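Local coordinates for protein arabinan endo-1,5-alpha-l-arabinosidase A (Cellvibrio cellulosa, PDB 1GYH) that degrades linear arabinan of the plant cell wall by cleaving alpha-1,5-linked arabinofuranosyl bonds, releasing almost exclusively arabinotriose, at residues I116-V119 against W125-I128; M142-G145 against L151-F154; Y41-F46 against P105-E110; Y20-S23 against T29-S32; C213-S218 against D283-K288. All coordinates share one frame; numbering follows the deposited sequence. Where two conformers were deposited one is given.

Overall arrangement
The chain folds as a five-bladed beta-propeller, each blade a small sheet. Along the sequence contact 4 comes first, as neighbouring strands of the first blade. Contact 3 ties that blade to the second. Contact 1 carries the chain from the second blade toward the third, contact 2 is a hairpin within the third, and contact 5 joins loops of the fourth and fifth. Contacts 3 and 4 share a sheet and touch, with centres 11 Å apart; contacts 1 and 2 also touch, with centres 10 Å apart. Contacts 1 and 5 include residues that probably bind substrate, and contacts 2 and 4 lie close to others, consistent with several blades contributing to the site.

Contact 1: I116-V119 against W125-I128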
# COMPACT_ATOMS: atom_id res chain seq x y z
N ILE A 116 1.64 -11.22 -10.60
CA ILE A 116 1.00 -10.60 -11.74
C ILE A 116 1.95 -9.56 -12.35
O ILE A 116 2.67 -8.89 -11.62
CB ILE A 116 -0.36 -9.99 -11.30
CG1 ILE A 116 -1.21 -9.65 -12.50
CG2 ILE A 116 -0.16 -8.84 -10.31
CD1 ILE A 116 -1.50 -8.23 -12.61
N GLU A 117 1.94 -9.48 -13.68
CA GLU A 117 2.79 -8.55 -14.44
C GLU A 117 1.95 -7.77 -15.48
O GLU A 117 1.17 -8.36 -16.21
CB GLU A 117 3.93 -9.34 -15.13
CG GLU A 117 4.80 -8.48 -16.08
CD GLU A 117 5.96 -9.22 -16.73
OE1 GLU A 117 6.25 -10.40 -16.34
OE2 GLU A 117 6.61 -8.61 -17.63
N SER A 118 2.15 -6.48 -15.57
CA SER A 118 1.57 -5.66 -16.60
C SER A 118 2.56 -5.52 -17.79
O SER A 118 3.79 -5.41 -17.59
CB SER A 118 1.18 -4.27 -16.07
OG SER A 118 2.22 -3.59 -15.36
N VAL A 119 1.98 -5.52 -18.98
CA VAL A 119 2.71 -5.47 -20.26
C VAL A 119 2.19 -4.30 -21.12
O VAL A 119 1.01 -4.22 -21.44
CB VAL A 119 2.59 -6.77 -21.05
CG1 VAL A 119 3.26 -6.64 -22.46
CG2 VAL A 119 3.20 -7.94 -20.31
N TRP A 125 -3.58 -1.30 -17.11
CA TRP A 125 -3.35 -1.13 -15.68
C TRP A 125 -1.85 -1.28 -15.44
O TRP A 125 -1.11 -1.72 -16.35
CB TRP A 125 -4.15 -2.17 -14.85
CG TRP A 125 -4.34 -3.55 -15.50
CD1 TRP A 125 -5.40 -3.95 -16.28
CD2 TRP A 125 -3.50 -4.71 -15.38
NE1 TRP A 125 -5.25 -5.26 -16.66
CE2 TRP A 125 -4.09 -5.75 -16.12
CE3 TRP A 125 -2.29 -4.96 -14.74
CZ2 TRP A 125 -3.50 -7.01 -16.24
CZ3 TRP A 125 -1.72 -6.23 -14.85
CH2 TRP A 125 -2.31 -7.22 -15.61
N ASN A 126 -1.45 -0.99 -14.21
CA ASN A 126 -0.06 -1.00 -13.77
C ASN A 126 0.07 -1.91 -12.54
O ASN A 126 -0.56 -1.65 -11.51
CB ASN A 126 0.40 0.44 -13.47
CG ASN A 126 1.91 0.54 -13.26
OD1 ASN A 126 2.64 -0.42 -13.50
ND2 ASN A 126 2.38 1.71 -12.81
N ALA A 127 0.84 -2.99 -12.68
CA ALA A 127 1.05 -3.99 -11.64
C ALA A 127 2.05 -3.55 -10.56
O ALA A 127 3.17 -4.05 -10.48
CB ALA A 127 1.47 -5.30 -12.27
N ILE A 128 1.60 -2.57 -9.76
CA ILE A 128 2.28 -2.12 -8.55
C ILE A 128 1.24 -1.92 -7.40
O ILE A 128 0.05 -1.79 -7.67
CB ILE A 128 3.07 -0.79 -8.75
CG1 ILE A 128 2.16 0.41 -8.95
CG2 ILE A 128 4.14 -0.95 -9.95
CD1 ILE A 128 2.93 1.75 -9.02
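The indole of Trp125 meets strand residues 116-118 obliquely, neither squarely on a face nor at an edge, with Ser118 CB 3.7 Å from Trp125 CZ3 and Glu117 O 3.7 Å from Trp125 CH2. Ile116 also packs against the six-membered ring, but its modelled end, one of two conformers, is too close to be taken literally. The rings of Trp169 and Phe144 approach the same indole from the next blade. This is a seam of the five-bladed propeller: segment 116-119 lies on the last part of strand 110-118, an outermost strand of the second sheet, and the chain turns back through 125-128 on its way to strand 131-134.

A large, mostly apolar indole suits a seam where the side chains of two blades converge. Ala127 suits the opposite need, because its small CB fits close to the strand, 3.8 Å from Ile116 O. Ala127 is also the centre of an inverse gamma turn, whose closing bond from Ile128 N to Asn126 O is weak.

Asn126, which probably binds substrate, has its CB directed away from the strand, and its OD1 is hydrogen-bonded to Ser90 OG. Ser118 holds the turn to the strand. With OG lodged between its own backbone N and carbonyl carbon (chi1 51°), the hydroxyl can engage Asn88 O as well as the loop, and Ala127 N donates to Ser118 OG over 3.1 Å in an almost straight bond of 174°.

Contact 2: M142-G145 against L151-F154; sequences MSFG and LKLF
Phe144, Met142 and Phe154, the three residues with most surface buried here, project from the same face of an antiparallel pair and fit together as one apolar cluster. Met142 and Phe154 form a hydrogen-bonded pair, so their side chains run side by side. Met142 CB lies over a face of the Phe154 ring, 4.3 Å from its centroid, as a CH-pi contact. With CG anti to the backbone N (chi1 177°), the methionine extends along the ring and brings SD to 3.8 Å from Phe154 CZ, an oblique Met-aromatic contact. A flexible thioether suits this place, since it follows the ring's outline without needing a polar partner.

Phe144 crosses Phe154 at about a right angle: Phe144 CE1 comes to the edge of the Phe154 ring, 3.9 Å from Phe154 CE1. Lys152 adds its CB to the Phe144 ring at 3.8 Å from Phe144 CE1, then leads its amine away to Ser171 OG. Trp169 stacks on Phe154, and Val115 and Ile116 of the preceding blade close over the cluster.

Below the side chains, two hydrogen-bonded pairs join the backbones. Phe154 N reaches Met142 O over 2.9 Å, and Lys152 N reaches Phe144 O over 3.0 Å; each is matched by its return bond, Met142 N to Phe154 O and Phe144 N to Lys152 O. At the turn end, the backbone angles of Gly145 (phi 138°, psi 164°) would press any CB against the preceding carbonyl, which explains the glycine beside Ser146, a probable substrate-binding residue. Such a hairpin, 140-144 with 151-155, is the middle of an antiparallel four-stranded propeller blade.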
# COMPACT_ATOMS: atom_id res chain seq x y z
N MET A 142 -6.31 -9.95 -3.93
CA MET A 142 -5.36 -8.83 -4.06
C MET A 142 -6.01 -7.67 -4.77
O MET A 142 -6.61 -7.84 -5.86
CB MET A 142 -4.09 -9.29 -4.83
CG MET A 142 -3.09 -8.14 -5.05
SD MET A 142 -1.59 -8.59 -5.99
CE MET A 142 -0.76 -9.67 -4.81
N SER A 143 -5.92 -6.48 -4.18
CA SER A 143 -6.16 -5.24 -4.88
C SER A 143 -4.81 -4.63 -5.25
O SER A 143 -3.82 -4.82 -4.57
CB SER A 143 -7.00 -4.25 -4.05
OG SER A 143 -6.33 -3.79 -2.88
N PHE A 144 -4.77 -3.87 -6.32
CA PHE A 144 -3.54 -3.19 -6.73
C PHE A 144 -3.86 -2.11 -7.76
O PHE A 144 -4.98 -2.02 -8.27
CB PHE A 144 -2.53 -4.20 -7.34
CG PHE A 144 -2.89 -4.63 -8.76
CD1 PHE A 144 -3.80 -5.67 -8.98
CD2 PHE A 144 -2.34 -3.99 -9.87
CE1 PHE A 144 -4.14 -6.06 -10.25
CE2 PHE A 144 -2.69 -4.37 -11.17
CZ PHE A 144 -3.57 -5.40 -11.37
N GLY A 145 -2.86 -1.29 -8.07
CA GLY A 145 -2.96 -0.43 -9.24
C GLY A 145 -2.48 1.00 -9.05
O GLY A 145 -2.26 1.47 -7.92
N LEU A 151 -7.81 0.85 -10.47
CA LEU A 151 -7.54 -0.11 -9.40
C LEU A 151 -8.36 -1.37 -9.60
O LEU A 151 -9.54 -1.31 -9.94
CB LEU A 151 -7.78 0.53 -8.04
CG LEU A 151 -7.26 1.94 -7.81
CD1 LEU A 151 -7.47 2.40 -6.36
CD2 LEU A 151 -5.74 2.04 -8.19
N LYS A 152 -7.72 -2.51 -9.41
CA LYS A 152 -8.29 -3.81 -9.68
C LYS A 152 -8.21 -4.74 -8.48
O LYS A 152 -7.39 -4.56 -7.58
CB LYS A 152 -7.56 -4.53 -10.83
CG LYS A 152 -7.45 -3.80 -12.19
CD LYS A 152 -8.71 -3.83 -12.96
CE LYS A 152 -8.56 -3.32 -14.43
NZ LYS A 152 -9.93 -3.20 -15.03
N LEU A 153 -9.08 -5.74 -8.49
CA LEU A 153 -9.16 -6.76 -7.47
C LEU A 153 -9.25 -8.11 -8.12
O LEU A 153 -10.08 -8.30 -8.99
CB LEU A 153 -10.43 -6.53 -6.61
CG LEU A 153 -10.61 -7.45 -5.40
CD1 LEU A 153 -9.77 -6.95 -4.22
CD2 LEU A 153 -12.13 -7.63 -5.00
N PHE A 154 -8.44 -9.08 -7.71
CA PHE A 154 -8.57 -10.42 -8.27
C PHE A 154 -8.40 -11.47 -7.22
O PHE A 154 -7.75 -11.25 -6.21
CB PHE A 154 -7.62 -10.71 -9.48
CG PHE A 154 -6.16 -10.77 -9.12
CD1 PHE A 154 -5.39 -9.61 -9.10
CD2 PHE A 154 -5.54 -11.98 -8.82
CE1 PHE A 154 -4.08 -9.63 -8.73
CE2 PHE A 154 -4.17 -12.01 -8.47
CZ PHE A 154 -3.45 -10.82 -8.43

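Contact 3: Y41-F46 against P105-E110; sequences YSDRAF and PDYRWE
Asp43 and Tyr107 reach toward each other from opposite sides, carboxylate and phenol planes turned 48° apart, and join two blades of the propeller at its surface. Segment 41-46 ends a strand of the first blade, while 105-110 is the loop that enters strand 110-118 of the second. A classic beta bulge prepares the meeting: Ser42 and Asp43 both face Ile30 on the adjacent strand, so two successive residues direct their CB atoms toward the loop instead of alternating.

Tyr107 carries CG anti to its backbone N (chi1 -173°), which extends the ring across to the strand. Its OH donates to Asp43 OD2 over 2.7 Å, using the anti lone pair of that oxygen, which lies in the plane of the phenol at its edge. The same hydroxyl accepts twice, from Trp109 NE1 at 3.0 Å and from a water that is 2.8 Å from Ser42 OG. Three partners thus fix the hydroxyl and the rotation of its C-O bond. Tyrosine suits the place because a long flat arm ends in a group able to both give and take.

Trp109 presents one face to Ala45, just past the end of the strand, while Asp43 OD2 lies near the plane of the indole at its edge. Ala45, small enough to lie close, sets CB 4.2 Å from the centroid of the five-membered ring and only 4° off its normal, a well-centred CH-pi contact. Leu78 of the second blade touches both residues, and Ile30 of the first also touches the indole, which thus lies at the seam between blades. Beside the CH-pi contact, Ala45 O approaches Trp109 CD1 to 3.7 Å.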
# COMPACT_ATOMS: atom_id res chain seq x y z
N TYR A 41 16.54 -0.29 12.64
CA TYR A 41 16.68 -1.06 11.39
C TYR A 41 16.76 -2.54 11.71
O TYR A 41 17.48 -2.94 12.61
CB TYR A 41 17.98 -0.66 10.68
CG TYR A 41 18.26 -1.45 9.42
CD1 TYR A 41 17.55 -1.20 8.25
CD2 TYR A 41 19.25 -2.41 9.39
CE1 TYR A 41 17.82 -1.92 7.07
CE2 TYR A 41 19.53 -3.11 8.22
CZ TYR A 41 18.82 -2.86 7.07
OH TYR A 41 19.10 -3.56 5.92
N SER A 42 16.00 -3.34 10.99
CA SER A 42 15.99 -4.79 11.18
C SER A 42 16.76 -5.53 10.07
O SER A 42 17.66 -6.31 10.37
CB SER A 42 14.54 -5.35 11.26
OG SER A 42 14.56 -6.74 11.61
N ASP A 43 16.34 -5.32 8.82
CA ASP A 43 16.89 -6.03 7.65
C ASP A 43 16.40 -5.41 6.32
O ASP A 43 15.63 -4.44 6.32
CB ASP A 43 16.45 -7.51 7.71
CG ASP A 43 17.26 -8.46 6.88
OD1 ASP A 43 18.40 -8.17 6.47
OD2 ASP A 43 16.82 -9.58 6.62
N ARG A 44 16.86 -5.96 5.20
CA ARG A 44 16.21 -5.78 3.92
C ARG A 44 15.82 -7.15 3.41
O ARG A 44 16.57 -8.11 3.56
CB ARG A 44 17.11 -5.00 2.94
CG ARG A 44 18.52 -5.56 2.77
CD ARG A 44 19.47 -4.74 1.88
NE ARG A 44 19.12 -4.84 0.46
CZ ARG A 44 19.62 -4.07 -0.52
NH1 ARG A 44 20.52 -3.14 -0.26
NH2 ARG A 44 19.21 -4.24 -1.76
N ALA A 45 14.62 -7.27 2.84
CA ALA A 45 14.13 -8.59 2.48
C ALA A 45 15.03 -9.29 1.48
O ALA A 45 15.39 -10.46 1.69
CB ALA A 45 12.70 -8.50 1.96
N PHE A 46 15.35 -8.61 0.38
CA PHE A 46 16.38 -9.08 -0.59
C PHE A 46 17.72 -8.41 -0.30
O PHE A 46 17.82 -7.18 -0.29
CB PHE A 46 15.98 -8.75 -2.03
CG PHE A 46 14.74 -9.48 -2.50
CD1 PHE A 46 13.46 -9.03 -2.15
CD2 PHE A 46 14.85 -10.64 -3.27
CE1 PHE A 46 12.31 -9.68 -2.62
CE2 PHE A 46 13.72 -11.32 -3.72
CZ PHE A 46 12.44 -10.85 -3.37
N PRO A 105 16.71 -18.74 14.27
CA PRO A 105 17.11 -19.85 13.40
C PRO A 105 16.12 -20.16 12.26
O PRO A 105 16.53 -20.76 11.27
CB PRO A 105 17.26 -21.04 14.37
CG PRO A 105 16.68 -20.61 15.67
CD PRO A 105 16.58 -19.14 15.68
N ASP A 106 14.87 -19.71 12.37
CA ASP A 106 13.86 -19.95 11.34
C ASP A 106 13.85 -18.81 10.29
O ASP A 106 13.07 -18.85 9.34
CB ASP A 106 12.45 -20.03 11.96
CG ASP A 106 12.24 -21.21 12.88
OD1 ASP A 106 12.77 -22.34 12.64
OD2 ASP A 106 11.53 -21.07 13.90
N TYR A 107 14.63 -17.76 10.49
CA TYR A 107 14.54 -16.60 9.62
C TYR A 107 15.23 -16.78 8.24
O TYR A 107 16.45 -16.95 8.17
CB TYR A 107 15.15 -15.38 10.30
CG TYR A 107 14.97 -14.05 9.55
CD1 TYR A 107 15.94 -13.58 8.66
CD2 TYR A 107 13.86 -13.25 9.80
CE1 TYR A 107 15.78 -12.32 8.03
CE2 TYR A 107 13.69 -12.02 9.17
CZ TYR A 107 14.65 -11.54 8.29
OH TYR A 107 14.46 -10.31 7.70
N ARG A 108 14.41 -16.70 7.19
CA ARG A 108 14.88 -16.64 5.79
C ARG A 108 13.75 -16.30 4.85
O ARG A 108 12.75 -16.99 4.80
CB ARG A 108 15.52 -17.98 5.36
CG ARG A 108 16.02 -17.98 3.90
CD ARG A 108 16.88 -19.17 3.52
NE ARG A 108 16.07 -20.35 3.28
CZ ARG A 108 16.53 -21.49 2.84
NH1 ARG A 108 17.81 -21.65 2.58
NH2 ARG A 108 15.71 -22.52 2.71
N TRP A 109 13.92 -15.23 4.08
CA TRP A 109 13.02 -14.88 2.99
C TRP A 109 13.24 -15.72 1.74
O TRP A 109 14.36 -15.82 1.22
CB TRP A 109 13.15 -13.38 2.65
CG TRP A 109 12.68 -12.46 3.72
CD1 TRP A 109 13.46 -11.77 4.60
CD2 TRP A 109 11.33 -12.16 4.06
NE1 TRP A 109 12.67 -11.05 5.47
CE2 TRP A 109 11.36 -11.27 5.15
CE3 TRP A 109 10.09 -12.55 3.55
CZ2 TRP A 109 10.19 -10.78 5.76
CZ3 TRP A 109 8.90 -12.05 4.17
CH2 TRP A 109 8.98 -11.16 5.24
N GLU A 110 12.15 -16.33 1.24
CA GLU A 110 12.18 -17.20 0.08
C GLU A 110 11.26 -16.67 -0.99
O GLU A 110 10.03 -16.66 -0.84
CB GLU A 110 11.82 -18.65 0.48
CG GLU A 110 12.65 -19.14 1.66
CD GLU A 110 12.54 -20.63 1.93
OE1 GLU A 110 11.75 -21.33 1.27
OE2 GLU A 110 13.28 -21.09 2.82
O HOH W 1 13.33 -8.47 9.83

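Contact 4: Y20-S23 against T29-S32; sequences YLFS and TIYS
Ile30 packs against Phe22 and Tyr20 on one face of an antiparallel pair. Its CB stands 4.1 Å from Leu21 O. There the side chain branches: CG1 approaches Phe22 CD2 at 3.9 Å, while CG2 lies over the Phe22 ring, toward its rim, and reaches the edge of the Tyr20 ring 4.1 Å from Tyr20 CD2. The chain is extended beyond CG1 (chi2 173°), which carries Ile30 CD1 on beside the phenylalanine to 4.0 Å from Phe22 CE2. A beta-branched residue suits the strand and fills the angle between two rings.

On the other face Leu21 and Tyr31 lie side by side, Leu21 CD2 3.9 Å from Tyr31 CD1. Their backbones form a hydrogen-bonded pair, Tyr31 N to Leu21 O at 2.8 Å being matched by the reverse bond. Ser23 OG turns to His8 N, close to Asp9, the probable catalytic base.

Strands 18-23 and 29-33 are central in the first propeller blade: 11-15 flanks one, 38-44 the other. Pro67 and Ile69 of strand 63-72 in the next blade cover Phe22, and Trp109 from a loop packs on Ile30.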
# COMPACT_ATOMS: atom_id res chain seq x y z
N TYR A 20 6.64 -4.63 13.35
CA TYR A 20 7.53 -4.57 12.18
C TYR A 20 6.94 -3.61 11.18
O TYR A 20 5.70 -3.57 10.97
CB TYR A 20 7.77 -5.93 11.54
CG TYR A 20 8.61 -6.82 12.41
CD1 TYR A 20 8.02 -7.58 13.42
CD2 TYR A 20 10.00 -6.85 12.30
CE1 TYR A 20 8.79 -8.36 14.23
CE2 TYR A 20 10.78 -7.63 13.13
CZ TYR A 20 10.18 -8.38 14.09
OH TYR A 20 10.92 -9.15 14.94
N LEU A 21 7.83 -2.83 10.55
CA LEU A 21 7.46 -1.80 9.61
C LEU A 21 8.25 -2.03 8.29
O LEU A 21 9.47 -2.29 8.30
CB LEU A 21 7.79 -0.44 10.18
CG LEU A 21 7.83 0.82 9.28
CD1 LEU A 21 6.43 1.26 8.81
CD2 LEU A 21 8.50 1.96 10.03
N PHE A 22 7.54 -1.97 7.19
CA PHE A 22 8.07 -2.25 5.85
C PHE A 22 7.88 -1.02 4.99
O PHE A 22 6.79 -0.44 4.93
CB PHE A 22 7.40 -3.45 5.18
CG PHE A 22 7.42 -4.71 5.99
CD1 PHE A 22 6.63 -4.85 7.14
CD2 PHE A 22 8.25 -5.77 5.63
CE1 PHE A 22 6.64 -6.03 7.88
CE2 PHE A 22 8.30 -6.95 6.40
CZ PHE A 22 7.49 -7.08 7.53
N SER A 23 8.94 -0.64 4.26
CA SER A 23 8.93 0.55 3.43
C SER A 23 9.51 0.25 2.03
O SER A 23 10.38 -0.63 1.85
CB SER A 23 9.77 1.65 4.10
OG SER A 23 9.93 2.82 3.28
N THR A 29 12.86 -2.24 2.84
CA THR A 29 13.49 -1.91 4.12
C THR A 29 12.54 -2.34 5.26
O THR A 29 11.36 -2.04 5.21
CB THR A 29 13.75 -0.41 4.23
OG1 THR A 29 14.44 0.11 3.07
CG2 THR A 29 14.68 -0.12 5.40
N ILE A 30 13.09 -3.04 6.25
CA ILE A 30 12.35 -3.54 7.42
C ILE A 30 12.90 -2.95 8.74
O ILE A 30 14.09 -3.00 8.98
CB ILE A 30 12.38 -5.06 7.52
CG1 ILE A 30 12.10 -5.72 6.17
CG2 ILE A 30 11.34 -5.54 8.65
CD1 ILE A 30 12.29 -7.33 6.17
N TYR A 31 11.99 -2.38 9.56
CA TYR A 31 12.27 -1.93 10.91
C TYR A 31 11.45 -2.70 11.95
O TYR A 31 10.41 -3.26 11.63
CB TYR A 31 11.93 -0.47 11.08
CG TYR A 31 12.58 0.45 10.09
CD1 TYR A 31 11.98 0.69 8.87
CD2 TYR A 31 13.80 1.07 10.39
CE1 TYR A 31 12.54 1.57 7.95
CE2 TYR A 31 14.39 1.97 9.47
CZ TYR A 31 13.77 2.18 8.25
OH TYR A 31 14.34 3.05 7.32
N SER A 32 11.93 -2.65 13.20
CA SER A 32 11.26 -3.29 14.36
C SER A 32 11.13 -2.37 15.56
O SER A 32 11.90 -1.43 15.75
CB SER A 32 11.95 -4.59 14.79
OG SER A 32 13.23 -4.35 15.33

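Contact 5: C213-S218 against D283-K288; sequences CRKGDS and DNYLQK
Tyr285 offers one face of its ring to the loop 213-218, where Lys215 and Gly216 lie across it. The loop opens at Cys213, which is disulfide-bonded to its neighbour Cys212 and touches His8 and Tyr279. At Arg214 the backbone turns: Arg214 N donates to Ser218 OG over 3.0 Å, and Arg214 O receives Asp217 N, closing a beta turn whose angles at Lys215 (phi 55°, psi -131°) and Gly216 are close to type II'.

Lys215 is the first residue on the tyrosine, its CA 3.7 Å from Tyr285 CG and its CB over the same face as a CH-pi contact, 4.3 Å from the ring centroid. The aliphatic chain crosses the ring obliquely, then bends repeatedly to bring NZ to 3.7 Å from Asn284 O. Lysine suits this exposed place, apolar along its length and charged at its end. Gly216 follows over the same face, its N 3.7 Å from Tyr285 CZ. After Asp217 the turn continues to Ser218, whose N is bonded to Lys215 O.

The tyrosine occupies the last corner position of a type I' turn, Asp283 to Leu286; both corner residues, Asn284 and Tyr285, are left-handed, a conformation asparagine adopts readily. Lys288 NZ bridges Asp283 OD2 at 2.8 Å and also pairs with Glu280. The turn connects strands 271-280 and 286-296 in the fifth blade, beside Gln287, a probable substrate-binding residue; the loop joins strands 202-209 and 221-227 of the fourth.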
# COMPACT_ATOMS: atom_id res chain seq x y z
N CYS A 213 5.58 12.98 -4.34
CA CYS A 213 7.00 13.03 -4.68
C CYS A 213 7.42 14.34 -5.39
O CYS A 213 8.38 14.32 -6.15
CB CYS A 213 7.36 11.83 -5.58
SG CYS A 213 6.56 10.18 -5.32
N ARG A 214 6.71 15.46 -5.19
CA ARG A 214 7.11 16.73 -5.82
C ARG A 214 7.17 18.00 -4.97
O ARG A 214 6.82 19.13 -5.43
CB ARG A 214 6.41 17.00 -7.15
CG ARG A 214 4.97 17.00 -7.17
CD ARG A 214 4.48 16.03 -8.21
NE ARG A 214 4.65 16.47 -9.61
CZ ARG A 214 4.89 15.65 -10.66
NH1 ARG A 214 5.05 14.34 -10.49
NH2 ARG A 214 4.97 16.17 -11.89
N LYS A 215 7.74 17.83 -3.78
CA LYS A 215 8.10 18.96 -2.94
C LYS A 215 6.90 19.87 -2.69
O LYS A 215 5.80 19.38 -2.34
CB LYS A 215 9.28 19.72 -3.58
CG LYS A 215 10.36 18.81 -4.18
CD LYS A 215 10.97 17.84 -3.19
CE LYS A 215 12.31 18.27 -2.71
NZ LYS A 215 13.16 17.03 -2.50
N GLY A 216 7.09 21.17 -2.89
CA GLY A 216 6.09 22.19 -2.63
C GLY A 216 4.84 22.07 -3.47
O GLY A 216 3.84 22.70 -3.16
N ASP A 217 4.88 21.26 -4.53
CA ASP A 217 3.75 21.14 -5.46
C ASP A 217 2.95 19.85 -5.30
O ASP A 217 2.06 19.57 -6.12
CB ASP A 217 4.22 21.22 -6.93
CG ASP A 217 4.86 22.53 -7.28
OD1 ASP A 217 4.45 23.58 -6.72
OD2 ASP A 217 5.79 22.58 -8.14
N SER A 218 3.27 19.04 -4.28
CA SER A 218 2.57 17.77 -4.11
C SER A 218 1.10 18.02 -3.74
O SER A 218 0.81 18.92 -2.96
CB SER A 218 3.23 16.90 -3.03
OG SER A 218 4.57 16.55 -3.38
N ASP A 283 11.73 20.07 6.62
CA ASP A 283 12.88 19.15 6.48
C ASP A 283 13.03 18.72 5.01
O ASP A 283 13.00 17.54 4.71
CB ASP A 283 12.68 17.91 7.38
CG ASP A 283 13.90 16.99 7.42
OD1 ASP A 283 15.03 17.48 7.22
OD2 ASP A 283 13.81 15.77 7.68
N ASN A 284 13.21 19.68 4.09
CA ASN A 284 13.32 19.37 2.66
C ASN A 284 12.27 18.44 2.04
O ASN A 284 12.57 17.66 1.13
CB ASN A 284 14.69 18.77 2.37
CG ASN A 284 15.81 19.66 2.81
OD1 ASN A 284 15.89 20.82 2.38
ND2 ASN A 284 16.67 19.15 3.73
N TYR A 285 11.04 18.48 2.54
CA TYR A 285 9.97 17.60 2.08
C TYR A 285 10.27 16.11 2.18
O TYR A 285 9.74 15.30 1.42
CB TYR A 285 9.46 17.98 0.65
CG TYR A 285 9.05 19.45 0.56
CD1 TYR A 285 7.75 19.86 0.90
CD2 TYR A 285 9.95 20.42 0.17
CE1 TYR A 285 7.37 21.17 0.85
CE2 TYR A 285 9.58 21.73 0.13
CZ TYR A 285 8.29 22.11 0.48
OH TYR A 285 7.94 23.44 0.43
N LEU A 286 11.09 15.75 3.16
CA LEU A 286 11.40 14.34 3.42
C LEU A 286 10.23 13.63 4.13
O LEU A 286 9.83 14.02 5.24
CB LEU A 286 12.68 14.22 4.26
CG LEU A 286 13.16 12.78 4.60
CD1 LEU A 286 13.40 11.94 3.34
CD2 LEU A 286 14.43 12.81 5.47
N GLN A 287 9.75 12.59 3.49
CA GLN A 287 8.64 11.73 3.90
C GLN A 287 8.94 11.12 5.29
O GLN A 287 10.03 10.56 5.51
CB GLN A 287 8.46 10.61 2.87
CG GLN A 287 9.76 9.89 2.49
CD GLN A 287 10.43 10.38 1.19
OE1 GLN A 287 10.34 11.57 0.82
NE2 GLN A 287 11.15 9.47 0.53
N LYS A 288 7.99 11.28 6.23
CA LYS A 288 8.09 10.68 7.54
C LYS A 288 6.90 9.72 7.76
O LYS A 288 5.79 9.94 7.22
CB LYS A 288 8.05 11.78 8.61
CG LYS A 288 9.12 12.84 8.52
CD LYS A 288 10.54 12.32 8.47
CE LYS A 288 11.60 13.44 8.60
NZ LYS A 288 11.27 14.62 7.83